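Local atomic coordinates of microcompartments protein (Halothece sp. PCC 7418, PDB entry 5VGU), a protein that probably forms hexameric tiles of the beta-carboxysome shell, as a CcmK4-type member of the bacterial microcompartment (BMC) family. Residues G7-K12 and F43-R48; D22-T27 and T56-G61. All coordinates share one frame; numbering follows the deposited sequence.

Overall arrangement
Both contacts belong to the one BMC domain, an antiparallel four-stranded sheet with helices 14-27 and 51-65 packed on one face, and their centres lie about 11 Å apart. Interaction 1 pairs strands 5-12 and 42-49, the two inner strands of the sheet; interaction 2 packs helix 14-27 on helix 51-65. Each helix directly follows one of those strands, so along the chain the segments alternate: strand, helix, strand, helix. The layers touch where I45 CD1 meets M24 SD at 3.7 Å and where I47 CD1 meets A57 CB. Sheet and helix pair thus share one hydrophobic core, while both contacts also reach neighbouring subunits of the hexamer.

Interaction 1: G7-K12 and F43-R48; sequences GSLETK and FTIIIR
G7-K12 and F43-R48 run antiparallel as the two central strands of the BMC sheet, and their backbones satisfy each other at every second residue. In the pairs G7/I47, L9/I45 and T11/F43 each residue gives its N-H to its partner and takes one back. I45 N reaches L9 O at 2.9 Å, nearly along the C=O axis, and L9 N meets I45 O at 3.1 Å in the carbonyl plane; G7 N instead approaches I47 O from above the plane. Backbone groups between these pairs turn outward: S8 bonds to V77 and E10 to E74 and T75 of strand 72-79, T44 to I36 of strand 30-39. Alpha C-H groups lean on the paired carbonyls, closest where E10 CA lies 3.1 Å from F43 O.

S8, E10, T44 and I46 share the face turned away from helices 14-27 and 51-65. E10 holds CG anti to the backbone N (chi1 -175°); T44 OG1 donates to E10 OE1 at 2.9 Å, arriving from above the carboxylate plane. OE1 also accepts from F14 N of a neighbouring subunit, while OE2 forms a salt bridge with R42 of its own chain.

On the helix face, L9 CB and I45 CG1 lie 4.3 Å apart and both residues pack on M24; T11 OG1 is hydrogen-bonded to G13 O. The buried E10 carboxylate, gripped by a hydroxyl, an arginine and another chain's N-H, is probably ionised and ties this sheet to the subunit interface.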
loop_
_atom_site.group_PDB
_atom_site.type_symbol
_atom_site.label_atom_id
_atom_site.label_comp_id
_atom_site.label_asym_id
_atom_site.label_seq_id
_atom_site.Cartn_x
_atom_site.Cartn_y
_atom_site.Cartn_z
ATOM N N GLY A 7 -2.397 12.905 21.544
ATOM C CA GLY A 7 -1.423 13.556 20.684
ATOM C C GLY A 7 -1.091 12.648 19.514
ATOM O O GLY A 7 -0.928 11.437 19.688
ATOM N N SER A 8 -0.950 13.249 18.340
ATOM C CA SER A 8 -0.589 12.488 17.163
ATOM C C SER A 8 0.464 13.256 16.392
ATOM O O SER A 8 0.319 14.462 16.170
ATOM C CB SER A 8 -1.823 12.216 16.273
ATOM O OG SER A 8 -1.451 11.440 15.138
ATOM N N LEU A 9 1.489 12.540 15.963
ATOM C CA LEU A 9 2.619 13.107 15.247
ATOM C C LEU A 9 2.985 12.168 14.110
ATOM O O LEU A 9 3.028 10.949 14.295
ATOM C CB LEU A 9 3.793 13.320 16.219
ATOM C CG LEU A 9 5.106 13.868 15.672
ATOM C CD1 LEU A 9 5.807 14.648 16.760
ATOM C CD2 LEU A 9 5.997 12.742 15.174
ATOM N N GLU A 10 3.297 12.739 12.948
ATOM C CA GLU A 10 3.569 11.960 11.753
ATOM C C GLU A 10 4.854 12.456 11.107
ATOM O O GLU A 10 5.021 13.666 10.908
ATOM C CB GLU A 10 2.367 12.061 10.784
ATOM C CG GLU A 10 2.422 11.222 9.535
ATOM C CD GLU A 10 1.093 11.242 8.781
ATOM O OE1 GLU A 10 0.048 10.995 9.420
ATOM O OE2 GLU A 10 1.112 11.493 7.554
ATOM N N THR A 11 5.761 11.521 10.788
ATOM C CA THR A 11 7.049 11.843 10.184
ATOM C C THR A 11 7.187 11.197 8.813
ATOM O O THR A 11 6.534 10.205 8.489
ATOM C CB THR A 11 8.228 11.369 11.051
ATOM O OG1 THR A 11 8.218 9.936 11.159
ATOM C CG2 THR A 11 8.172 11.964 12.454
ATOM N N LYS A 12 8.089 11.758 8.017
ATOM C CA LYS A 12 8.610 11.063 6.853
ATOM C C LYS A 12 9.735 10.152 7.332
ATOM O O LYS A 12 10.742 10.634 7.865
ATOM C CB LYS A 12 9.112 12.064 5.813
ATOM C CG LYS A 12 9.495 11.442 4.465
ATOM C CD LYS A 12 8.269 10.979 3.693
ATOM C CE LYS A 12 8.583 10.813 2.219
ATOM N NZ LYS A 12 7.332 10.723 1.407
ATOM N N PHE A 43 4.838 7.715 8.830
ATOM C CA PHE A 43 4.495 6.930 10.006
ATOM C C PHE A 43 3.865 7.869 11.027
ATOM O O PHE A 43 4.350 8.986 11.233
ATOM C CB PHE A 43 5.713 6.246 10.605
ATOM C CG PHE A 43 6.313 5.182 9.713
ATOM C CD1 PHE A 43 7.186 5.517 8.706
ATOM C CD2 PHE A 43 5.969 3.861 9.885
ATOM C CE1 PHE A 43 7.721 4.553 7.879
ATOM C CE2 PHE A 43 6.525 2.875 9.067
ATOM C CZ PHE A 43 7.393 3.229 8.068
ATOM N N THR A 44 2.773 7.421 11.634
ATOM C CA THR A 44 2.028 8.182 12.628
ATOM C C THR A 44 2.162 7.499 13.980
ATOM O O THR A 44 2.003 6.282 14.074
ATOM C CB THR A 44 0.527 8.275 12.267
ATOM O OG1 THR A 44 0.359 8.565 10.877
ATOM C CG2 THR A 44 -0.184 9.317 13.088
ATOM N N ILE A 45 2.395 8.271 15.040
ATOM C CA ILE A 45 2.345 7.715 16.385
ATOM C C ILE A 45 1.277 8.462 17.175
ATOM O O ILE A 45 0.978 9.625 16.898
ATOM C CB ILE A 45 3.701 7.761 17.116
ATOM C CG1 ILE A 45 4.357 9.154 16.998
ATOM C CG2 ILE A 45 4.617 6.646 16.582
ATOM C CD1 ILE A 45 5.607 9.305 17.828
ATOM N N ILE A 46 0.720 7.778 18.177
ATOM C CA ILE A 46 -0.394 8.277 18.978
ATOM C C ILE A 46 -0.043 8.089 20.448
ATOM O O ILE A 46 0.268 6.974 20.889
ATOM C CB ILE A 46 -1.719 7.561 18.652
ATOM C CG1 ILE A 46 -2.078 7.739 17.164
ATOM C CG2 ILE A 46 -2.838 8.099 19.518
ATOM C CD1 ILE A 46 -1.588 6.623 16.308
ATOM N N ILE A 47 -0.152 9.161 21.219
ATOM C CA ILE A 47 0.058 9.091 22.655
ATOM C C ILE A 47 -1.229 9.531 23.342
ATOM O O ILE A 47 -2.032 10.271 22.775
ATOM C CB ILE A 47 1.244 9.947 23.161
ATOM C CG1 ILE A 47 1.083 11.408 22.729
ATOM C CG2 ILE A 47 2.557 9.394 22.671
ATOM C CD1 ILE A 47 2.062 12.364 23.393
ATOM N N ARG A 48 -1.406 9.064 24.577
ATOM C CA ARG A 48 -2.506 9.474 25.437
ATOM C C ARG A 48 -1.969 9.876 26.798
ATOM O O ARG A 48 -0.972 9.327 27.284
ATOM C CB ARG A 48 -3.524 8.359 25.635
ATOM C CG ARG A 48 -4.144 7.825 24.329
ATOM C CD ARG A 48 -5.021 8.871 23.607
ATOM N NE ARG A 48 -6.169 9.265 24.406
ATOM C CZ ARG A 48 -7.327 8.622 24.479
ATOM N NH1 ARG A 48 -7.551 7.514 23.787
ATOM N NH2 ARG A 48 -8.276 9.089 25.281
#

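Interaction 2: D22-T27 and T56-G61; sequences DAMVKT and TAMDAG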
loop_
_atom_site.group_PDB
_atom_site.type_symbol
_atom_site.label_atom_id
_atom_site.label_comp_id
_atom_site.label_asym_id
_atom_site.label_seq_id
_atom_site.Cartn_x
_atom_site.Cartn_y
_atom_site.Cartn_z
ATOM N N ASP A 22 10.227 7.956 21.545
ATOM C CA ASP A 22 11.065 7.797 22.727
ATOM C C ASP A 22 11.139 9.098 23.526
ATOM O O ASP A 22 11.040 9.085 24.756
ATOM C CB ASP A 22 12.449 7.322 22.311
ATOM C CG ASP A 22 13.281 6.869 23.480
ATOM O OD1 ASP A 22 12.926 5.860 24.136
ATOM O OD2 ASP A 22 14.279 7.564 23.741
ATOM N N ALA A 23 11.292 10.233 22.848
ATOM C CA ALA A 23 11.326 11.509 23.562
ATOM C C ALA A 23 10.008 11.788 24.265
ATOM O O ALA A 23 9.987 12.280 25.400
ATOM C CB ALA A 23 11.680 12.641 22.600
ATOM N N MET A 24 8.890 11.467 23.614
ATOM C CA MET A 24 7.579 11.754 24.191
ATOM C C MET A 24 7.392 11.037 25.513
ATOM O O MET A 24 7.051 11.663 26.530
ATOM C CB MET A 24 6.480 11.343 23.206
ATOM C CG MET A 24 6.285 12.277 22.056
ATOM S SD MET A 24 5.207 11.510 20.821
ATOM C CE MET A 24 4.604 12.943 19.944
ATOM N N VAL A 25 7.621 9.720 25.529
ATOM C CA VAL A 25 7.324 8.949 26.729
ATOM C C VAL A 25 8.390 9.154 27.798
ATOM O O VAL A 25 8.128 8.905 28.983
ATOM C CB VAL A 25 7.167 7.448 26.432
ATOM C CG1 VAL A 25 5.944 7.227 25.545
ATOM C CG2 VAL A 25 8.435 6.852 25.799
ATOM N N LYS A 26 9.568 9.646 27.426
ATOM C CA LYS A 26 10.565 9.965 28.435
ATOM C C LYS A 26 10.353 11.336 29.068
ATOM O O LYS A 26 10.900 11.585 30.148
ATOM C CB LYS A 26 11.968 9.887 27.830
ATOM C CG LYS A 26 12.468 8.467 27.675
ATOM C CD LYS A 26 13.775 8.439 26.964
ATOM C CE LYS A 26 14.341 7.022 26.951
ATOM N NZ LYS A 26 15.514 6.949 26.044
ATOM N N THR A 27 9.600 12.238 28.432
ATOM C CA THR A 27 9.463 13.598 28.950
ATOM C C THR A 27 8.103 13.903 29.544
ATOM O O THR A 27 8.030 14.679 30.498
ATOM C CB THR A 27 9.752 14.652 27.870
ATOM O OG1 THR A 27 8.745 14.610 26.861
ATOM C CG2 THR A 27 11.109 14.431 27.233
ATOM N N THR A 56 3.624 18.659 26.879
ATOM C CA THR A 56 5.053 18.552 27.153
ATOM C C THR A 56 5.695 17.461 26.307
ATOM O O THR A 56 6.790 17.648 25.756
ATOM C CB THR A 56 5.268 18.270 28.637
ATOM O OG1 THR A 56 4.732 19.358 29.391
ATOM C CG2 THR A 56 6.734 18.093 28.957
ATOM N N ALA A 57 5.050 16.291 26.240
ATOM C CA ALA A 57 5.579 15.204 25.415
ATOM C C ALA A 57 5.652 15.600 23.944
ATOM O O ALA A 57 6.635 15.290 23.254
ATOM C CB ALA A 57 4.728 13.948 25.588
ATOM N N MET A 58 4.611 16.267 23.436
ATOM C CA MET A 58 4.598 16.624 22.022
ATOM C C MET A 58 5.756 17.561 21.677
ATOM O O MET A 58 6.395 17.411 20.633
ATOM C CB MET A 58 3.253 17.269 21.661
ATOM C CG MET A 58 3.096 17.650 20.201
ATOM S SD MET A 58 3.125 16.220 19.086
ATOM C CE MET A 58 1.900 15.147 19.855
ATOM N N ASP A 59 6.025 18.551 22.527
ATOM C CA ASP A 59 7.150 19.448 22.268
ATOM C C ASP A 59 8.456 18.673 22.193
ATOM O O ASP A 59 9.279 18.912 21.308
ATOM C CB ASP A 59 7.244 20.546 23.340
ATOM C CG ASP A 59 6.157 21.583 23.214
ATOM O OD1 ASP A 59 5.555 21.705 22.122
ATOM O OD2 ASP A 59 5.931 22.311 24.204
ATOM N N ALA A 60 8.667 17.742 23.120
ATOM C CA ALA A 60 9.882 16.940 23.096
ATOM C C ALA A 60 9.944 16.073 21.840
ATOM O O ALA A 60 11.017 15.904 21.243
ATOM C CB ALA A 60 9.956 16.077 24.353
ATOM N N GLY A 61 8.804 15.503 21.438
ATOM C CA GLY A 61 8.774 14.686 20.234
ATOM C C GLY A 61 9.085 15.481 18.978
ATOM O O GLY A 61 9.821 15.021 18.101
#
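D22-T27 and T56-G61 bring together the two helices that cover one face of the BMC-domain sheet; the axes of these two segments run roughly antiparallel at 144° and approach to 7.4 Å. Small residues allow that approach. A23 CB lies 4.2 Å from A60 CB, and M24 CB 3.9 Å from A57 CB.

Side-chain carbons are also set against backbone carbonyls: A23 CB against A60 O, A57 CB against M24 O, and M24 CG 3.3 Å from A57 O. G61, having no side chain, lets M24 reach across the second helix, since a CB there would collide with M24 CG.

The two methionines meet on the sheet side. M24 has CG anti to its carbonyl carbon (chi1 -76°) and an extended chain beyond it; M58 is folded at chi2 and chi3. They lie side by side, pointing the same way, with M24 CE to M58 CE at 3.5 Å, tighter than usual van der Waals contact. L9 of the sheet touches both.

No hydrogen bond crosses between the helices. T27 puts OG1 in the crowded position between backbone N and carbonyl carbon (chi1 67°), from which it donates back to A23 O at 3.0 Å. That turns T27 OG1 over A60, whose CB it meets at 3.1 Å. T56 OG1 bonds to S52 O. On the flank away from the second helix, K26 NZ meets D22 OD2 on its syn lone pair at 2.7 Å, a salt bridge; K26 NZ also bonds to R81 O, and D22 OD1 to H83 N, both of the same neighbouring subunit.

Chemistry thus divides the helix 14-27 segment: one flank binds its own domain by close apolar fit, the other turns an internally paired Lys-Asp couple to the backbone of a neighbouring subunit.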